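Local coordinates for protein aspartate-semialdehyde dehydrogenase (Candida albicans, PDB 3HSK) that catalyses the NADPH-dependent reductive dephosphorylation of 4-phospho-L-aspartate to aspartate beta-semialdehyde, the second step in making the aspartate family of amino acids, at residues F35-S40 and Q69-P74; N171-G176 and H272-S277; F188-A193 and F280-A285. All blocks are in the same frame, centred on the assembly; numbering follows the deposited sequence. Where two conformers were deposited one is given.

Contact 1: residues F35-S40 and Q69-P74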
ATOM      1  N   PHE A  35     -26.687   9.276   5.561  1.00 50.85           N
ATOM      2  CA  PHE A  35     -27.981   8.595   5.417  1.00 50.90           C
ATOM      3  C   PHE A  35     -29.106   9.570   5.092  1.00 51.21           C
ATOM      4  O   PHE A  35     -29.821   9.391   4.106  1.00 51.07           O
ATOM      5  CB  PHE A  35     -28.352   7.808   6.679  1.00 50.64           C
ATOM      6  CG  PHE A  35     -27.958   6.362   6.633  1.00 50.47           C
ATOM      7  CD1 PHE A  35     -28.455   5.524   5.638  1.00 49.43           C
ATOM      8  CD2 PHE A  35     -27.102   5.834   7.591  1.00 49.83           C
ATOM      9  CE1 PHE A  35     -28.093   4.192   5.589  1.00 49.02           C
ATOM     10  CE2 PHE A  35     -26.739   4.493   7.552  1.00 50.01           C
ATOM     11  CZ  PHE A  35     -27.236   3.672   6.551  1.00 49.69           C
ATOM     12  N   ILE A  36     -29.258  10.591   5.933  1.00 51.72           N
ATOM     13  CA  ILE A  36     -30.316  11.590   5.777  1.00 52.48           C
ATOM     14  C   ILE A  36     -30.130  12.384   4.485  1.00 53.07           C
ATOM     15  O   ILE A  36     -31.104  12.665   3.785  1.00 53.06           O
ATOM     16  CB  ILE A  36     -30.386  12.544   7.001  1.00 52.49           C
ATOM     17  CG1 ILE A  36     -30.644  11.742   8.284  1.00 52.57           C
ATOM     18  CG2 ILE A  36     -31.468  13.614   6.808  1.00 52.31           C
ATOM     19  CD1 ILE A  36     -30.222  12.451   9.557  1.00 52.01           C
ATOM     20  N   LEU A  37     -28.879  12.722   4.169  1.00 53.92           N
ATOM     21  CA  LEU A  37     -28.556  13.423   2.928  1.00 54.86           C
ATOM     22  C   LEU A  37     -29.040  12.636   1.705  1.00 55.56           C
ATOM     23  O   LEU A  37     -29.672  13.203   0.812  1.00 55.92           O
ATOM     24  CB  LEU A  37     -27.051  13.716   2.835  1.00 54.83           C
ATOM     25  CG  LEU A  37     -26.560  14.626   1.696  1.00 55.11           C
ATOM     26  CD1 LEU A  37     -26.866  16.088   1.985  1.00 55.64           C
ATOM     27  CD2 LEU A  37     -25.069  14.444   1.448  1.00 54.65           C
ATOM     28  N   LEU A  38     -28.758  11.334   1.681  1.00 56.41           N
ATOM     29  CA  LEU A  38     -29.196  10.461   0.588  1.00 57.04           C
ATOM     30  C   LEU A  38     -30.709  10.290   0.522  1.00 57.58           C
ATOM     31  O   LEU A  38     -31.316  10.581  -0.511  1.00 57.79           O
ATOM     32  CB  LEU A  38     -28.516   9.093   0.663  1.00 56.99           C
ATOM     33  CG  LEU A  38     -27.161   8.950  -0.029  1.00 57.20           C
ATOM     34  CD1 LEU A  38     -26.620   7.560   0.217  1.00 56.94           C
ATOM     35  CD2 LEU A  38     -27.270   9.230  -1.530  1.00 57.11           C
ATOM     36  N   LEU A  39     -31.309   9.826   1.619  1.00 58.18           N
ATOM     37  CA  LEU A  39     -32.755   9.579   1.691  1.00 58.95           C
ATOM     38  C   LEU A  39     -33.580  10.820   1.349  1.00 59.62           C
ATOM     39  O   LEU A  39     -34.758  10.720   0.991  1.00 59.60           O
ATOM     40  CB  LEU A  39     -33.145   9.075   3.082  1.00 58.86           C
ATOM     41  CG  LEU A  39     -32.668   7.694   3.544  1.00 58.84           C
ATOM     42  CD1 LEU A  39     -32.769   7.578   5.056  1.00 58.62           C
ATOM     43  CD2 LEU A  39     -33.454   6.583   2.867  1.00 59.24           C
ATOM     44  N   SER A  40     -32.943  11.983   1.457  1.00 60.34           N
ATOM     45  CA  SER A  40     -33.577  13.261   1.174  1.00 61.18           C
ATOM     46  C   SER A  40     -33.897  13.423  -0.311  1.00 61.57           C
ATOM     47  O   SER A  40     -34.842  14.121  -0.677  1.00 61.57           O
ATOM     48  CB  SER A  40     -32.668  14.397   1.634  1.00 61.09           C
ATOM     49  OG  SER A  40     -33.438  15.516   2.016  1.00 62.02           O
ATOM     50  N   GLN A  69     -20.723  17.739   6.142  1.00 65.72           N
ATOM     51  CA  GLN A  69     -20.820  17.402   4.719  1.00 66.39           C
ATOM     52  C   GLN A  69     -20.685  18.665   3.868  1.00 67.00           C
ATOM     53  O   GLN A  69     -21.226  19.720   4.218  1.00 67.13           O
ATOM     54  CB  GLN A  69     -22.139  16.683   4.384  1.00 66.23           C
ATOM     55  CG  GLN A  69     -22.590  15.594   5.365  1.00 65.96           C
ATOM     56  CD  GLN A  69     -21.607  14.447   5.508  1.00 65.89           C
ATOM     57  OE1 GLN A  69     -21.019  13.981   4.531  1.00 66.70           O
ATOM     58  NE2 GLN A  69     -21.428  13.980   6.734  1.00 65.44           N
ATOM     59  N   THR A  70     -19.972  18.544   2.748  1.00 67.69           N
ATOM     60  CA  THR A  70     -19.751  19.666   1.818  1.00 68.24           C
ATOM     61  C   THR A  70     -21.032  20.112   1.102  1.00 68.73           C
ATOM     62  O   THR A  70     -21.058  21.164   0.460  1.00 68.87           O
ATOM     63  CB  THR A  70     -18.657  19.337   0.766  1.00 68.28           C
ATOM     64  OG1 THR A  70     -18.927  18.062   0.164  1.00 68.29           O
ATOM     65  CG2 THR A  70     -17.264  19.318   1.407  1.00 68.06           C
ATOM     66  N   GLU A  71     -22.087  19.307   1.220  1.00 69.25           N
ATOM     67  CA  GLU A  71     -23.399  19.643   0.683  1.00 69.74           C
ATOM     68  C   GLU A  71     -24.348  20.030   1.819  1.00 70.21           C
ATOM     69  O   GLU A  71     -24.319  19.419   2.892  1.00 70.37           O
ATOM     70  CB  GLU A  71     -23.959  18.448  -0.084  1.00 69.71           C
ATOM     71  CG  GLU A  71     -25.097  18.776  -1.038  1.00 69.87           C
ATOM     72  CD  GLU A  71     -25.500  17.594  -1.910  1.00 69.83           C
ATOM     73  OE1 GLU A  71     -24.654  16.706  -2.166  1.00 69.74           O
ATOM     74  OE2 GLU A  71     -26.668  17.560  -2.348  1.00 70.01           O
ATOM     75  N   THR A  72     -25.180  21.046   1.588  1.00 70.66           N
ATOM     76  CA  THR A  72     -26.184  21.455   2.577  1.00 71.03           C
ATOM     77  C   THR A  72     -27.451  20.605   2.493  1.00 71.20           C
ATOM     78  O   THR A  72     -27.718  19.961   1.474  1.00 71.24           O
ATOM     79  CB  THR A  72     -26.550  22.965   2.486  1.00 71.09           C
ATOM     80  OG1 THR A  72     -26.577  23.386   1.116  1.00 71.36           O
ATOM     81  CG2 THR A  72     -25.542  23.806   3.258  1.00 71.20           C
ATOM     82  N   LEU A  73     -28.220  20.617   3.576  1.00 71.38           N
ATOM     83  CA  LEU A  73     -29.426  19.813   3.702  1.00 71.53           C
ATOM     84  C   LEU A  73     -30.660  20.706   3.562  1.00 71.74           C
ATOM     85  O   LEU A  73     -30.663  21.829   4.069  1.00 71.81           O
ATOM     86  CB  LEU A  73     -29.421  19.111   5.066  1.00 71.58           C
ATOM     87  CG  LEU A  73     -30.234  17.843   5.336  1.00 71.45           C
ATOM     88  CD1 LEU A  73     -29.779  16.684   4.466  1.00 71.24           C
ATOM     89  CD2 LEU A  73     -30.108  17.472   6.802  1.00 71.45           C
ATOM     90  N   PRO A  74     -31.707  20.221   2.859  1.00 71.87           N
ATOM     91  CA  PRO A  74     -32.966  20.970   2.718  1.00 71.88           C
ATOM     92  C   PRO A  74     -33.583  21.370   4.057  1.00 71.86           C
ATOM     93  O   PRO A  74     -33.314  20.732   5.077  1.00 71.92           O
ATOM     94  CB  PRO A  74     -33.890  19.992   1.977  1.00 71.89           C
ATOM     95  CG  PRO A  74     -33.215  18.669   2.040  1.00 71.93           C
ATOM     96  CD  PRO A  74     -31.755  18.943   2.128  1.00 71.91           C
TER

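Contact 2: residues N171-G176 and H272-S277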
ATOM      1  N   ASN A 171     -17.978  -2.194   6.029  1.00 51.25           N
ATOM      2  CA  ASN A 171     -17.223  -0.960   5.781  1.00 51.72           C
ATOM      3  C   ASN A 171     -16.797  -0.758   4.320  1.00 51.32           C
ATOM      4  O   ASN A 171     -16.686  -1.708   3.553  1.00 51.22           O
ATOM      5  CB  ASN A 171     -15.992  -0.901   6.691  1.00 52.15           C
ATOM      6  CG  ASN A 171     -15.296  -2.248   6.823  1.00 53.75           C
ATOM      7  OD1 ASN A 171     -15.919  -3.245   7.212  1.00 56.01           O
ATOM      8  ND2 ASN A 171     -14.000  -2.285   6.511  1.00 54.37           N
ATOM      9  N   CYS A 172     -16.554   0.503   3.966  1.00 51.30           N
ATOM     10  CA  CYS A 172     -16.029   0.914   2.665  1.00 50.40           C
ATOM     11  C   CYS A 172     -14.804   0.092   2.204  1.00 49.49           C
ATOM     12  O   CYS A 172     -14.676  -0.215   1.018  1.00 49.40           O
ATOM     13  CB  CYS A 172     -15.677   2.406   2.724  1.00 50.72           C
ATOM     14  SG  CYS A 172     -16.286   3.422   1.340  1.00 52.62           S
ATOM     15  N   SER A 173     -13.919  -0.257   3.144  1.00 48.04           N
ATOM     16  CA  SER A 173     -12.715  -1.054   2.861  1.00 46.78           C
ATOM     17  C   SER A 173     -13.003  -2.506   2.503  1.00 45.68           C
ATOM     18  O   SER A 173     -12.416  -3.048   1.562  1.00 45.44           O
ATOM     19  CB  SER A 173     -11.759  -1.031   4.054  1.00 46.73           C
ATOM     20  OG  SER A 173     -11.060   0.189   4.101  1.00 47.93           O
ATOM     21  N   THR A 174     -13.867  -3.148   3.287  1.00 44.22           N
ATOM     22  CA  THR A 174     -14.294  -4.512   2.998  1.00 42.79           C
ATOM     23  C   THR A 174     -15.029  -4.533   1.665  1.00 41.98           C
ATOM     24  O   THR A 174     -14.725  -5.350   0.799  1.00 41.82           O
ATOM     25  CB  THR A 174     -15.197  -5.094   4.119  1.00 42.92           C
ATOM     26  OG1 THR A 174     -14.534  -4.980   5.385  1.00 42.45           O
ATOM     27  CG2 THR A 174     -15.497  -6.559   3.850  1.00 42.11           C
ATOM     28  N   ALA A 175     -15.974  -3.609   1.509  1.00 41.09           N
ATOM     29  CA  ALA A 175     -16.769  -3.481   0.292  1.00 40.52           C
ATOM     30  C   ALA A 175     -15.917  -3.287  -0.969  1.00 40.25           C
ATOM     31  O   ALA A 175     -16.223  -3.851  -2.024  1.00 40.30           O
ATOM     32  CB  ALA A 175     -17.791  -2.364   0.442  1.00 40.35           C
ATOM     33  N   GLY A 176     -14.848  -2.502  -0.856  1.00 39.85           N
ATOM     34  CA  GLY A 176     -13.912  -2.308  -1.961  1.00 39.17           C
ATOM     35  C   GLY A 176     -13.147  -3.574  -2.321  1.00 38.91           C
ATOM     36  O   GLY A 176     -12.900  -3.850  -3.501  1.00 38.47           O
ATOM     37  N   HIS A 272     -10.672   5.439  -1.010  1.00 38.60           N
ATOM     38  CA  HIS A 272      -9.751   4.399  -0.544  1.00 37.99           C
ATOM     39  C   HIS A 272      -9.175   3.627  -1.722  1.00 37.32           C
ATOM     40  O   HIS A 272      -9.907   3.212  -2.616  1.00 37.04           O
ATOM     41  CB  HIS A 272     -10.435   3.409   0.408  1.00 38.37           C
ATOM     42  CG  HIS A 272     -11.039   4.039   1.628  1.00 39.97           C
ATOM     43  ND1 HIS A 272     -12.229   3.603   2.175  1.00 41.58           N
ATOM     44  CD2 HIS A 272     -10.625   5.067   2.404  1.00 40.29           C
ATOM     45  CE1 HIS A 272     -12.520   4.335   3.235  1.00 41.14           C
ATOM     46  NE2 HIS A 272     -11.564   5.232   3.395  1.00 41.95           N
ATOM     47  N   THR A 273      -7.862   3.436  -1.699  1.00 36.29           N
ATOM     48  CA  THR A 273      -7.153   2.639  -2.687  1.00 35.23           C
ATOM     49  C   THR A 273      -6.720   1.331  -2.022  1.00 34.96           C
ATOM     50  O   THR A 273      -6.295   1.327  -0.863  1.00 34.70           O
ATOM     51  CB  THR A 273      -5.921   3.397  -3.250  1.00 35.06           C
ATOM     52  OG1 THR A 273      -6.345   4.628  -3.854  1.00 34.82           O
ATOM     53  CG2 THR A 273      -5.181   2.565  -4.307  1.00 34.71           C
ATOM     54  N   GLU A 274      -6.856   0.222  -2.750  1.00 34.14           N
ATOM     55  CA  GLU A 274      -6.401  -1.078  -2.271  1.00 33.76           C
ATOM     56  C   GLU A 274      -5.583  -1.765  -3.357  1.00 33.73           C
ATOM     57  O   GLU A 274      -6.038  -1.907  -4.499  1.00 33.57           O
ATOM     58  CB  GLU A 274      -7.584  -1.966  -1.839  1.00 33.52           C
ATOM     59  CG  GLU A 274      -8.476  -1.327  -0.780  1.00 33.55           C
ATOM     60  CD  GLU A 274      -9.493  -2.278  -0.168  1.00 33.94           C
ATOM     61  OE1 GLU A 274      -9.181  -3.469   0.061  1.00 33.47           O
ATOM     62  OE2 GLU A 274     -10.612  -1.809   0.107  1.00 34.80           O
ATOM     63  N   CYS A 275      -4.372  -2.163  -2.989  1.00 33.80           N
ATOM     64  CA  CYS A 275      -3.489  -2.928  -3.845  1.00 34.40           C
ATOM     65  C   CYS A 275      -3.685  -4.394  -3.500  1.00 35.04           C
ATOM     66  O   CYS A 275      -3.232  -4.864  -2.444  1.00 35.39           O
ATOM     67  CB  CYS A 275      -2.037  -2.494  -3.634  1.00 34.27           C
ATOM     68  SG  CYS A 275      -1.728  -0.800  -4.205  1.00 33.78           S
ATOM     69  N   ILE A 276      -4.388  -5.110  -4.375  1.00 35.22           N
ATOM     70  CA  ILE A 276      -4.801  -6.477  -4.053  1.00 35.47           C
ATOM     71  C   ILE A 276      -4.120  -7.546  -4.899  1.00 36.01           C
ATOM     72  O   ILE A 276      -3.654  -7.278  -6.013  1.00 35.82           O
ATOM     73  CB  ILE A 276      -6.359  -6.651  -4.056  1.00 35.55           C
ATOM     74  CG1 ILE A 276      -6.913  -6.780  -5.482  1.00 35.18           C
ATOM     75  CG2 ILE A 276      -7.036  -5.508  -3.276  1.00 34.58           C
ATOM     76  CD1 ILE A 276      -8.330  -7.362  -5.553  1.00 35.12           C
ATOM     77  N   SER A 277      -4.065  -8.753  -4.339  1.00 36.48           N
ATOM     78  CA  SER A 277      -3.500  -9.927  -4.988  1.00 36.94           C
ATOM     79  C   SER A 277      -4.494 -11.064  -4.773  1.00 36.92           C
ATOM     80  O   SER A 277      -5.105 -11.152  -3.697  1.00 36.76           O
ATOM     81  CB  SER A 277      -2.175 -10.284  -4.323  1.00 37.03           C
ATOM     82  OG  SER A 277      -1.275 -10.847  -5.244  1.00 39.03           O
TER

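Contact 3: residues F188-A193 and F280-A285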
ATOM      1  N   PHE A 188     -15.070 -17.877 -12.434  1.00 43.92           N
ATOM      2  CA  PHE A 188     -13.892 -18.750 -12.329  1.00 43.12           C
ATOM      3  C   PHE A 188     -13.785 -19.569 -11.048  1.00 43.02           C
ATOM      4  O   PHE A 188     -12.786 -20.264 -10.840  1.00 43.06           O
ATOM      5  CB  PHE A 188     -12.599 -17.946 -12.532  1.00 42.93           C
ATOM      6  CG  PHE A 188     -12.631 -17.034 -13.720  1.00 42.45           C
ATOM      7  CD1 PHE A 188     -12.546 -17.549 -15.016  1.00 41.91           C
ATOM      8  CD2 PHE A 188     -12.741 -15.659 -13.546  1.00 41.13           C
ATOM      9  CE1 PHE A 188     -12.578 -16.703 -16.122  1.00 41.01           C
ATOM     10  CE2 PHE A 188     -12.770 -14.802 -14.643  1.00 41.32           C
ATOM     11  CZ  PHE A 188     -12.688 -15.323 -15.934  1.00 42.44           C
ATOM     12  N   GLY A 189     -14.799 -19.493 -10.190  1.00 42.88           N
ATOM     13  CA  GLY A 189     -14.821 -20.312  -8.976  1.00 43.13           C
ATOM     14  C   GLY A 189     -14.043 -19.733  -7.805  1.00 43.25           C
ATOM     15  O   GLY A 189     -13.412 -18.681  -7.932  1.00 43.31           O
ATOM     16  N   PRO A 190     -14.058 -20.435  -6.658  1.00 43.31           N
ATOM     17  CA  PRO A 190     -13.526 -19.897  -5.400  1.00 43.21           C
ATOM     18  C   PRO A 190     -12.092 -19.358  -5.462  1.00 43.03           C
ATOM     19  O   PRO A 190     -11.254 -19.856  -6.225  1.00 43.24           O
ATOM     20  CB  PRO A 190     -13.609 -21.087  -4.425  1.00 43.29           C
ATOM     21  CG  PRO A 190     -13.929 -22.291  -5.258  1.00 43.60           C
ATOM     22  CD  PRO A 190     -14.603 -21.797  -6.493  1.00 43.51           C
ATOM     23  N   ILE A 191     -11.843 -18.333  -4.652  1.00 42.46           N
ATOM     24  CA  ILE A 191     -10.517 -17.768  -4.454  1.00 41.84           C
ATOM     25  C   ILE A 191     -10.009 -18.281  -3.111  1.00 41.44           C
ATOM     26  O   ILE A 191     -10.658 -18.087  -2.080  1.00 41.55           O
ATOM     27  CB  ILE A 191     -10.569 -16.214  -4.499  1.00 41.99           C
ATOM     28  CG1 ILE A 191     -10.701 -15.737  -5.951  1.00 42.07           C
ATOM     29  CG2 ILE A 191      -9.348 -15.581  -3.813  1.00 41.93           C
ATOM     30  CD1 ILE A 191     -11.172 -14.304  -6.102  1.00 42.34           C
ATOM     31  N   ASP A 192      -8.864 -18.956  -3.129  1.00 40.75           N
ATOM     32  CA  ASP A 192      -8.318 -19.559  -1.920  1.00 40.43           C
ATOM     33  C   ASP A 192      -7.227 -18.714  -1.256  1.00 40.04           C
ATOM     34  O   ASP A 192      -6.833 -18.992  -0.128  1.00 39.69           O
ATOM     35  CB  ASP A 192      -7.822 -20.989  -2.193  1.00 40.64           C
ATOM     36  CG  ASP A 192      -6.650 -21.043  -3.168  1.00 41.85           C
ATOM     37  OD1 ASP A 192      -6.369 -20.039  -3.866  1.00 42.55           O
ATOM     38  OD2 ASP A 192      -6.004 -22.113  -3.234  1.00 44.07           O
ATOM     39  N   ALA A 193      -6.740 -17.692  -1.963  1.00 39.61           N
ATOM     40  CA  ALA A 193      -5.691 -16.815  -1.432  1.00 39.17           C
ATOM     41  C   ALA A 193      -5.923 -15.364  -1.836  1.00 38.95           C
ATOM     42  O   ALA A 193      -6.187 -15.074  -3.007  1.00 38.77           O
ATOM     43  CB  ALA A 193      -4.321 -17.287  -1.882  1.00 39.16           C
ATOM     44  N   PHE A 280      -6.913 -18.224  -7.714  1.00 37.80           N
ATOM     45  CA  PHE A 280      -8.057 -19.134  -7.824  1.00 37.97           C
ATOM     46  C   PHE A 280      -7.719 -20.545  -7.346  1.00 38.76           C
ATOM     47  O   PHE A 280      -6.597 -21.025  -7.531  1.00 38.70           O
ATOM     48  CB  PHE A 280      -8.596 -19.171  -9.258  1.00 37.24           C
ATOM     49  CG  PHE A 280      -9.213 -17.872  -9.710  1.00 35.98           C
ATOM     50  CD1 PHE A 280      -8.532 -17.034 -10.587  1.00 34.27           C
ATOM     51  CD2 PHE A 280     -10.474 -17.484  -9.252  1.00 34.40           C
ATOM     52  CE1 PHE A 280      -9.098 -15.835 -11.012  1.00 33.49           C
ATOM     53  CE2 PHE A 280     -11.049 -16.288  -9.668  1.00 32.69           C
ATOM     54  CZ  PHE A 280     -10.358 -15.461 -10.550  1.00 33.82           C
ATOM     55  N   ALA A 281      -8.702 -21.196  -6.720  1.00 39.78           N
ATOM     56  CA  ALA A 281      -8.573 -22.592  -6.280  1.00 40.63           C
ATOM     57  C   ALA A 281      -8.513 -23.556  -7.473  1.00 41.34           C
ATOM     58  O   ALA A 281      -7.766 -24.543  -7.448  1.00 41.37           O
ATOM     59  CB  ALA A 281      -9.722 -22.968  -5.349  1.00 40.11           C
ATOM     60  N   ASN A 282      -9.293 -23.254  -8.511  1.00 42.07           N
ATOM     61  CA  ASN A 282      -9.378 -24.104  -9.700  1.00 43.24           C
ATOM     62  C   ASN A 282      -8.365 -23.695 -10.752  1.00 43.56           C
ATOM     63  O   ASN A 282      -8.210 -22.507 -11.042  1.00 43.95           O
ATOM     64  CB  ASN A 282     -10.786 -24.063 -10.309  1.00 43.36           C
ATOM     65  CG  ASN A 282     -11.867 -24.479  -9.325  1.00 44.73           C
ATOM     66  OD1 ASN A 282     -11.639 -25.302  -8.433  1.00 45.56           O
ATOM     67  ND2 ASN A 282     -13.056 -23.907  -9.486  1.00 45.49           N
ATOM     68  N   ARG A 283      -7.690 -24.687 -11.326  1.00 44.03           N
ATOM     69  CA  ARG A 283      -6.623 -24.458 -12.301  1.00 44.14           C
ATOM     70  C   ARG A 283      -7.075 -24.802 -13.726  1.00 44.59           C
ATOM     71  O   ARG A 283      -7.978 -25.625 -13.910  1.00 45.18           O
ATOM     72  CB  ARG A 283      -5.358 -25.247 -11.924  1.00 43.88           C
ATOM     73  CG  ARG A 283      -4.887 -25.110 -10.458  1.00 43.64           C
ATOM     74  CD  ARG A 283      -4.889 -23.663  -9.935  1.00 42.45           C
ATOM     75  NE  ARG A 283      -3.951 -22.787 -10.633  1.00 42.55           N
ATOM     76  CZ  ARG A 283      -3.964 -21.455 -10.566  1.00 43.20           C
ATOM     77  NH1 ARG A 283      -4.882 -20.821  -9.836  1.00 42.47           N
ATOM     78  NH2 ARG A 283      -3.055 -20.752 -11.235  1.00 41.24           N
ATOM     79  N   PRO A 284      -6.480 -24.146 -14.741  1.00 44.76           N
ATOM     80  CA  PRO A 284      -5.495 -23.093 -14.570  1.00 44.78           C
ATOM     81  C   PRO A 284      -6.173 -21.728 -14.396  1.00 44.87           C
ATOM     82  O   PRO A 284      -7.378 -21.593 -14.637  1.00 44.78           O
ATOM     83  CB  PRO A 284      -4.716 -23.144 -15.885  1.00 44.84           C
ATOM     84  CG  PRO A 284      -5.735 -23.552 -16.894  1.00 44.83           C
ATOM     85  CD  PRO A 284      -6.764 -24.396 -16.168  1.00 44.73           C
ATOM     86  N   ALA A 285      -5.397 -20.734 -13.971  1.00 44.82           N
ATOM     87  CA  ALA A 285      -5.857 -19.352 -13.934  1.00 44.57           C
ATOM     88  C   ALA A 285      -6.328 -18.936 -15.321  1.00 44.51           C
ATOM     89  O   ALA A 285      -5.761 -19.378 -16.323  1.00 44.57           O
ATOM     90  CB  ALA A 285      -4.730 -18.444 -13.475  1.00 44.70           C
TER
HETATM   91  O   HOH W   1     -11.329 -21.138  -8.822  1.00 40.00           O
HETATM   92  O   HOH W   2      -4.732 -22.641  -5.591  1.00 48.16           O

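Contact 1: residues F35-S40 and Q69-P74
Leu37 and Leu73 form the tight part of this contact, in which an irregular loop lies against the last turn of helix 30-39 in the nucleotide-binding domain. Leu37 leans toward the loop because chi1 (-171°) swings CG opposite the backbone N, and its CD1 meets CD1 of Leu73 at 3.9 Å. The same methyl of Leu73 also presses on the helix backbone, 3.8 Å from Leu37 CA. Its other branch, CD2, turns to the preceding residue of the helix, reaching CG2 of Ile36 at 4.1 Å, the two side chains crossing at about a right angle. Tyr61 backs both Ile36 and Leu73, while Trp67 packs on both leucines.

On the Glu71 side the fit thins out toward solvent: Leu37 CD1 lies 4.3 Å from CB of Glu71. At the other end the exposed Pro74, N-cap of helix 75-78, makes a close contact, its ring atom CG 3.2 Å from OG of Ser40. No hydrogen bond joins the two segments. Their direct contact therefore rests on shape and buried methyl groups, with little directional demand, while a Gln69-Gln33 hydrogen bond and a Glu71-Lys41 salt bridge give the loop polar ties beside it.

Contact 2: residues N171-G176 and H272-S277
Cys172 and His272 meet through a carbon-to-ring contact: CB of the cysteine lies in the plane of the imidazole, at its edge, 3.7 Å from His272 ND1. A chi1 of -58° puts CG of the histidine beside its backbone N, from where the ring presents its ND1-CE1 edge to Cys172 CB. The sulfur stands further off, its SG 5.0 Å from the centroid of the His272 ring and oblique to it, in the one of two cysteine conformers considered here.

The two residues are the predicted catalytic pair of the enzyme, Cys172 as the acyl-thioester nucleophile and His272 as the proton acceptor. Cys172 opens helix 172-188, with Asn171 as N-cap, and His272 immediately precedes strand 273-280. A helix start and a strand start thus bring the two together, the short axes running 42° apart.

Polar groups approach on the same side of the helix. Ser173 OG lies 4.1 Å from His272 ND1, a nitrogen that is buried here without a partner in the model; the hydroxyl itself is hydrogen-bonded to Glu227. Glu274, extended beyond CG, brings OE2 to 2.6 Å from the backbone O of Ser173. Two oxygens so close suggest that the carboxyl group holds a proton and donates it. Its other oxygen, OE1, is hydrogen-bonded to Thr196 of the adjoining strand.

Close backbone packing completes the contact. Gly176 has no side chain, and the carboxyl group lies close over its CA, with Glu274 OE2 3.9 Å from Gly176 CA.

Contact 3: residues F188-A193 and F280-A285
An antiparallel strand pair within the dimerisation domain's mixed sheet has one of its ends here, where strand 191-199 sets out and the neighbouring strand 273-280 finishes. Ile191 and Phe280 form a non-hydrogen-bonded pair, their CA atoms 4.4 Å apart. Beside it, Ala281 N donates an almost straight hydrogen bond to Pro190 O, 2.9 Å long with an N-H...O angle of 177°. A water extends this link: it donates to the carbonyl oxygens of Phe188 and Pro190 and accepts from Asn282 N. A second water donates to Asp192 OD2 and Phe280 O, although the chief partner of the Asp192 carboxylate is Arg279.

The Phe280 ring is the apolar centre. CB of Phe188 sits over one face, 3.9 Å from the ring centroid in a CH-pi contact. The Phe188 ring follows in an offset edge-to-face pairing, its edge turned to the face of Phe280 with the planes at 61°. Around the rim, Gly189 O lies near the ring plane, 3.4 Å from CD2 of Phe280. CG1 of Ile191 approaches the same Phe280 CD2 obliquely at 3.7 Å. Gly189 leaves the helix with positive phi, its CA 4.0 Å from Asn282 ND2.

Beyond the strand end, Arg283 folds back so that NH1 donates to Phe280 O at 2.9 Å, while the same nitrogen forms a salt bridge with Asp350. Leu184 of helix 172-188 packs on Phe280, and Leu181 and Val185 of that helix touch Ile191. Phe188, closing helix 172-188, touches Asp290 and Cys294 of helix 288-297, so the aromatic pair links these two helices to the ends of the strands.

From the N terminus, contact 1 closes first: residues 69-74 return to the end of helix 30-39 after strand 45-52 and helix 61-64, a short loop completed within the nucleotide-binding domain. Contacts 2 and 3 follow in series with it but cross each other, their segments alternating along the chain as 171-176, 188-193, 272-277 and 280-285. Helix 172-188 carries the first segment of contact 2 and leads into that of contact 3, while strand 273-280 joins their second segments. This helix is thereby tied near both ends to one mixed sheet, with the predicted catalytic pair at one end and, about 20 Å away between centres, the ends of two adjoining strands at the other.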